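Local coordinates for ecdysteroid-phosphate phosphatase (Bombyx mori, PDB 3C7T), which removes the phosphate from ecdysone 22-phosphate and related ecdysteroid phosphates to release the active hormones, and also has protein tyrosine phosphatase activity, at residues A[6-11]-A[228-233]; A[82-87]-A[185-190]. One frame throughout, in Å; residues are numbered along the deposited sequence.

Contact 1 of 2, residues A[6-11]-A[228-233]. With WO4 (tungstate(VI)ion), chain E.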
loop_
_atom_site.group_PDB
_atom_site.type_symbol
_atom_site.label_atom_id
_atom_site.label_comp_id
_atom_site.label_asym_id
_atom_site.label_seq_id
_atom_site.Cartn_x
_atom_site.Cartn_y
_atom_site.Cartn_z
ATOM N N TRP A 6 10.851 11.182 -23.326
ATOM C CA TRP A 6 11.210 10.552 -22.040
ATOM C C TRP A 6 11.548 9.068 -22.188
ATOM O O TRP A 6 10.883 8.325 -22.904
ATOM C CB TRP A 6 10.057 10.619 -21.041
ATOM C CG TRP A 6 9.607 11.959 -20.564
ATOM C CD1 TRP A 6 8.589 12.708 -21.071
ATOM C CD2 TRP A 6 10.111 12.671 -19.436
ATOM N NE1 TRP A 6 8.442 13.871 -20.339
ATOM C CE2 TRP A 6 9.365 13.869 -19.327
ATOM C CE3 TRP A 6 11.134 12.424 -18.506
ATOM C CZ2 TRP A 6 9.609 14.817 -18.321
ATOM C CZ3 TRP A 6 11.370 13.361 -17.503
ATOM C CH2 TRP A 6 10.613 14.547 -17.425
ATOM N N VAL A 7 12.574 8.631 -21.474
ATOM C CA VAL A 7 12.811 7.202 -21.296
ATOM C C VAL A 7 12.917 6.966 -19.780
ATOM O O VAL A 7 13.672 7.658 -19.077
ATOM C CB VAL A 7 14.069 6.714 -22.046
ATOM C CG1 VAL A 7 14.350 5.258 -21.735
ATOM C CG2 VAL A 7 13.900 6.915 -23.572
ATOM N N PHE A 8 12.132 6.004 -19.297
ATOM C CA PHE A 8 12.033 5.737 -17.860
ATOM C C PHE A 8 12.513 4.347 -17.546
ATOM O O PHE A 8 12.464 3.461 -18.401
ATOM C CB PHE A 8 10.572 5.850 -17.412
ATOM C CG PHE A 8 9.993 7.215 -17.580
ATOM C CD1 PHE A 8 10.483 8.284 -16.843
ATOM C CD2 PHE A 8 8.946 7.426 -18.459
ATOM C CE1 PHE A 8 9.928 9.544 -16.978
ATOM C CE2 PHE A 8 8.383 8.696 -18.605
ATOM C CZ PHE A 8 8.876 9.746 -17.870
ATOM N N ALA A 9 12.956 4.143 -16.303
ATOM C CA ALA A 9 13.304 2.801 -15.837
ATOM C C ALA A 9 12.688 2.676 -14.454
ATOM O O ALA A 9 12.761 3.608 -13.635
ATOM C CB ALA A 9 14.792 2.603 -15.751
ATOM N N LEU A 10 12.039 1.548 -14.230
ATOM C CA LEU A 10 11.275 1.346 -12.997
ATOM C C LEU A 10 11.600 -0.012 -12.379
ATOM O O LEU A 10 11.479 -1.039 -13.052
ATOM C CB LEU A 10 9.786 1.442 -13.338
ATOM C CG LEU A 10 8.715 1.271 -12.255
ATOM C CD1 LEU A 10 8.761 2.438 -11.249
ATOM C CD2 LEU A 10 7.362 1.212 -12.871
ATOM N N ARG A 11 12.001 -0.040 -11.103
ATOM C CA ARG A 11 12.120 -1.333 -10.395
ATOM C C ARG A 11 10.713 -1.897 -10.084
ATOM O O ARG A 11 9.749 -1.138 -9.867
ATOM C CB ARG A 11 12.931 -1.188 -9.085
ATOM C CG ARG A 11 13.297 -2.523 -8.455
ATOM C CD ARG A 11 13.954 -2.351 -7.088
ATOM N NE ARG A 11 14.129 -3.636 -6.446
ATOM C CZ ARG A 11 14.167 -3.810 -5.120
ATOM N NH1 ARG A 11 14.030 -2.785 -4.276
ATOM N NH2 ARG A 11 14.297 -5.022 -4.621
ATOM N N CYS A 228 9.779 0.053 -6.866
ATOM C CA CYS A 228 9.238 1.059 -7.798
ATOM C C CYS A 228 10.031 2.389 -7.818
ATOM O O CYS A 228 9.481 3.417 -8.135
ATOM C CB CYS A 228 7.744 1.291 -7.540
ATOM S SG CYS A 228 6.720 -0.144 -8.029
ATOM N N ALA A 229 11.326 2.339 -7.500
ATOM C CA ALA A 229 12.224 3.465 -7.778
ATOM C C ALA A 229 12.160 3.787 -9.279
ATOM O O ALA A 229 12.227 2.893 -10.122
ATOM C CB ALA A 229 13.617 3.153 -7.382
ATOM N N LEU A 230 12.024 5.071 -9.577
ATOM C CA LEU A 230 11.840 5.537 -10.939
ATOM C C LEU A 230 13.021 6.403 -11.347
ATOM O O LEU A 230 13.385 7.372 -10.665
ATOM C CB LEU A 230 10.532 6.338 -11.059
ATOM C CG LEU A 230 10.189 6.891 -12.439
ATOM C CD1 LEU A 230 9.823 5.806 -13.464
ATOM C CD2 LEU A 230 9.056 7.920 -12.343
ATOM N N GLY A 231 13.629 6.013 -12.461
ATOM C CA GLY A 231 14.703 6.782 -13.058
ATOM C C GLY A 231 14.224 7.380 -14.359
ATOM O O GLY A 231 13.360 6.789 -15.049
ATOM N N ALA A 232 14.779 8.551 -14.697
ATOM C CA ALA A 232 14.391 9.286 -15.910
ATOM C C ALA A 232 15.556 9.849 -16.734
ATOM O O ALA A 232 16.543 10.378 -16.195
ATOM C CB ALA A 232 13.427 10.430 -15.550
ATOM N N MET A 233 15.411 9.710 -18.052
ATOM C CA MET A 233 16.259 10.391 -19.024
ATOM C C MET A 233 15.395 11.095 -20.058
ATOM O O MET A 233 14.280 10.653 -20.371
ATOM C CB MET A 233 17.208 9.404 -19.686
ATOM C CG MET A 233 18.178 8.791 -18.688
ATOM S SD MET A 233 19.463 7.816 -19.436
ATOM C CE MET A 233 20.642 9.098 -19.871
HETATM W W WO4 E . 14.817 -7.300 -7.734
HETATM O O1 WO4 E . 15.215 -5.460 -8.174
HETATM O O2 WO4 E . 16.682 -7.950 -7.512
HETATM O O3 WO4 E . 14.032 -7.777 -5.974
HETATM O O4 WO4 E . 14.155 -8.444 -9.187
#

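Contact 2 of 2, residues A[82-87]-A[185-190]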
loop_
_atom_site.group_PDB
_atom_site.type_symbol
_atom_site.label_atom_id
_atom_site.label_comp_id
_atom_site.label_asym_id
_atom_site.label_seq_id
_atom_site.Cartn_x
_atom_site.Cartn_y
_atom_site.Cartn_z
ATOM N N ILE A 82 2.768 7.394 -22.081
ATOM C CA ILE A 82 3.743 6.360 -22.401
ATOM C C ILE A 82 3.169 5.527 -23.551
ATOM O O ILE A 82 1.973 5.197 -23.581
ATOM C CB ILE A 82 4.147 5.472 -21.157
ATOM C CG1 ILE A 82 5.087 6.228 -20.213
ATOM C CG2 ILE A 82 4.938 4.247 -21.563
ATOM C CD1 ILE A 82 4.393 7.009 -19.174
ATOM N N LYS A 83 4.012 5.198 -24.512
ATOM C CA LYS A 83 3.535 4.423 -25.638
ATOM C C LYS A 83 4.193 3.065 -25.685
ATOM O O LYS A 83 3.578 2.086 -26.116
ATOM C CB LYS A 83 3.807 5.199 -26.931
ATOM C CG LYS A 83 3.240 4.557 -28.182
ATOM C CD LYS A 83 3.111 5.592 -29.289
ATOM C CE LYS A 83 2.600 4.973 -30.593
ATOM N NZ LYS A 83 1.361 4.170 -30.388
ATOM N N HIS A 84 5.444 3.010 -25.238
ATOM C CA HIS A 84 6.276 1.824 -25.441
ATOM C C HIS A 84 6.727 1.289 -24.087
ATOM O O HIS A 84 7.503 1.946 -23.390
ATOM C CB HIS A 84 7.476 2.168 -26.313
ATOM C CG HIS A 84 7.108 2.871 -27.582
ATOM N ND1 HIS A 84 7.328 4.218 -27.778
ATOM C CD2 HIS A 84 6.507 2.420 -28.709
ATOM C CE1 HIS A 84 6.908 4.562 -28.986
ATOM N NE2 HIS A 84 6.404 3.488 -29.570
ATOM N N VAL A 85 6.216 0.109 -23.742
ATOM C CA VAL A 85 6.394 -0.479 -22.412
ATOM C C VAL A 85 7.080 -1.836 -22.562
ATOM O O VAL A 85 6.566 -2.740 -23.244
ATOM C CB VAL A 85 5.041 -0.628 -21.669
ATOM C CG1 VAL A 85 5.225 -1.289 -20.306
ATOM C CG2 VAL A 85 4.356 0.732 -21.509
ATOM N N TYR A 86 8.263 -1.936 -21.963
ATOM C CA TYR A 86 9.079 -3.161 -21.996
ATOM C C TYR A 86 9.257 -3.661 -20.566
ATOM O O TYR A 86 9.546 -2.867 -19.670
ATOM C CB TYR A 86 10.446 -2.888 -22.638
ATOM C CG TYR A 86 10.342 -2.340 -24.049
ATOM C CD1 TYR A 86 10.124 -0.980 -24.265
ATOM C CD2 TYR A 86 10.441 -3.185 -25.161
ATOM C CE1 TYR A 86 10.020 -0.467 -25.566
ATOM C CE2 TYR A 86 10.347 -2.681 -26.472
ATOM C CZ TYR A 86 10.129 -1.322 -26.657
ATOM O OH TYR A 86 10.019 -0.795 -27.919
ATOM N N ALA A 87 9.085 -4.965 -20.361
ATOM C CA ALA A 87 9.205 -5.554 -19.033
ATOM C C ALA A 87 10.085 -6.786 -19.058
ATOM O O ALA A 87 10.019 -7.592 -19.993
ATOM C CB ALA A 87 7.851 -5.901 -18.482
ATOM N N GLY A 185 7.423 8.287 -29.392
ATOM C CA GLY A 185 6.686 8.075 -28.146
ATOM C C GLY A 185 7.614 7.820 -26.960
ATOM O O GLY A 185 8.769 7.414 -27.148
ATOM N N ASN A 186 7.094 8.068 -25.752
ATOM C CA ASN A 186 7.818 7.847 -24.491
ATOM C C ASN A 186 7.962 6.360 -24.198
ATOM O O ASN A 186 7.113 5.556 -24.590
ATOM C CB ASN A 186 7.153 8.607 -23.319
ATOM C CG ASN A 186 7.199 10.133 -23.500
ATOM O OD1 ASN A 186 8.153 10.679 -24.058
ATOM N ND2 ASN A 186 6.167 10.820 -23.025
ATOM N N VAL A 187 9.062 5.998 -23.537
ATOM C CA VAL A 187 9.431 4.596 -23.316
ATOM C C VAL A 187 9.618 4.345 -21.812
ATOM O O VAL A 187 10.115 5.213 -21.098
ATOM C CB VAL A 187 10.744 4.253 -24.030
ATOM C CG1 VAL A 187 11.167 2.787 -23.798
ATOM C CG2 VAL A 187 10.624 4.513 -25.514
ATOM N N ILE A 188 9.224 3.155 -21.367
ATOM C CA ILE A 188 9.518 2.681 -20.001
ATOM C C ILE A 188 10.025 1.236 -19.993
ATOM O O ILE A 188 9.475 0.358 -20.677
ATOM C CB ILE A 188 8.349 2.897 -19.012
ATOM C CG1 ILE A 188 8.819 2.636 -17.561
ATOM C CG2 ILE A 188 7.121 2.063 -19.386
ATOM C CD1 ILE A 188 7.881 3.188 -16.475
ATOM N N PHE A 189 11.109 1.032 -19.253
ATOM C CA PHE A 189 11.702 -0.290 -19.028
ATOM C C PHE A 189 11.390 -0.668 -17.582
ATOM O O PHE A 189 11.802 0.044 -16.659
ATOM C CB PHE A 189 13.215 -0.235 -19.178
ATOM C CG PHE A 189 13.683 0.148 -20.569
ATOM C CD1 PHE A 189 13.370 -0.659 -21.665
ATOM C CD2 PHE A 189 14.444 1.295 -20.751
ATOM C CE1 PHE A 189 13.811 -0.321 -22.949
ATOM C CE2 PHE A 189 14.902 1.656 -22.038
ATOM C CZ PHE A 189 14.562 0.846 -23.132
ATOM N N ILE A 190 10.644 -1.751 -17.400
ATOM C CA ILE A 190 10.186 -2.154 -16.070
ATOM C C ILE A 190 10.876 -3.444 -15.705
ATOM O O ILE A 190 10.699 -4.480 -16.365
ATOM C CB ILE A 190 8.657 -2.248 -16.004
ATOM C CG1 ILE A 190 8.088 -0.843 -16.250
ATOM C CG2 ILE A 190 8.215 -2.835 -14.635
ATOM C CD1 ILE A 190 6.600 -0.770 -16.561
#

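Contact 1 of 2, residues A[6-11]-A[228-233]
Residues 6-11 and 228-233 pair as antiparallel neighbours in the mixed sheet of the histidine phosphatase domain, with Arg11 carrying the first strand into the active site. Val7 and Met233 form one hydrogen-bonded pair, each N-H reaching the other's carbonyl; Ala9 and Gly231 form the next, where Gly231 N meets Ala9 O at 2.8 Å, almost straight at 177°. Arg11 N adds a last bond to Ala229 O at 3.1 Å. Alternating with these, the non-hydrogen-bonded pairs Phe8-Ala232 and Leu10-Leu230 put their side chains on one side of the sheet. The methyl of Ala232, CB, sits 3.9 Å from Phe8 CD1, and also meets the rim of the Trp6 indole, near its plane, at CZ3. Leu230 CD1 lies 4.0 Å from Phe8 CB. Leu10 CD1 reaches the residues just before the partner strand, 3.3 Å from Cys228 O. Helix 62-77 lies against this side, and helix 193-204 against the Val7 and Met233 side. Arg11 holds CG anti to the backbone N (chi1 -169°), and its chain runs extended as far as NE, which donates to tungstate O1 at 2.7 Å; NH2 donates to O3 at 3.1 Å. His192, Lys224, Arg15 and Arg92 grip the same ion. Two N-H groups on one guanidinium edge thus clasp the anion, consistent with Arg11 binding and polarising the substrate's phosphate.

Contact 2 of 2, residues A[82-87]-A[185-190]
Ile188 and Val85 meet through their CG2 methyls, 3.7 Å apart, at the apolar centre of two parallel strands in the α/β core of the histidine phosphatase fold. Ile188 CG2 occupies the crowded position between its backbone N and carbonyl carbon, and from there it also touches Ile82 CG2 at 3.8 Å. Ile190 CD1 crosses to Val85 CG1 on this same side, which helix 91-104 covers. On the other side Tyr86 and Phe189 run alongside each other in the same direction, with Tyr86 CB 3.8 Å from Phe189 CD1 and the rings inclined at 42°. Tyr86 CE1 reaches on to Val187 CG1, and helix 162-179 packs over both aromatics. Tyr86 is gripped through its backbone, its N donating to Ile188 O and its O accepting from Ile190 N. Toward the polar edge, the His84 ring rests against Gly185, CE1 3.6 Å from its CA, while NE2 is hydrogen-bonded to Asp183. An alanine in place of His84 would probably leave Asp183 without this partner and open a gap beside Gly185. Asn186 O accepts from Lys83 N and His84 N, each at 3.1 Å, and more weakly from His84 ND1 at 3.5 Å.

In the fold
Strand 5-11 and strand 187-191 are neighbours in the mixed sheet, so contacts 1 and 2, with centres about 10 Å apart, form one continuous span of four strands: 84-87, 187-191, 5-11 and 230-235. Along the chain the order is 6-11, 82-87, 185-190, 228-233, so in sequence contact 2 falls between the segments of contact 1, although the two adjoin in the sheet. The seam between them has Phe8 N 2.8 Å from Val187 O, probably a hydrogen bond, and Val7 packed on Phe189. Strands 5-11 and 187-191 end just before His12, which forms the phosphohistidine intermediate, and His192, both in the tungstate pocket, consistent with their adjacency setting these histidines close together.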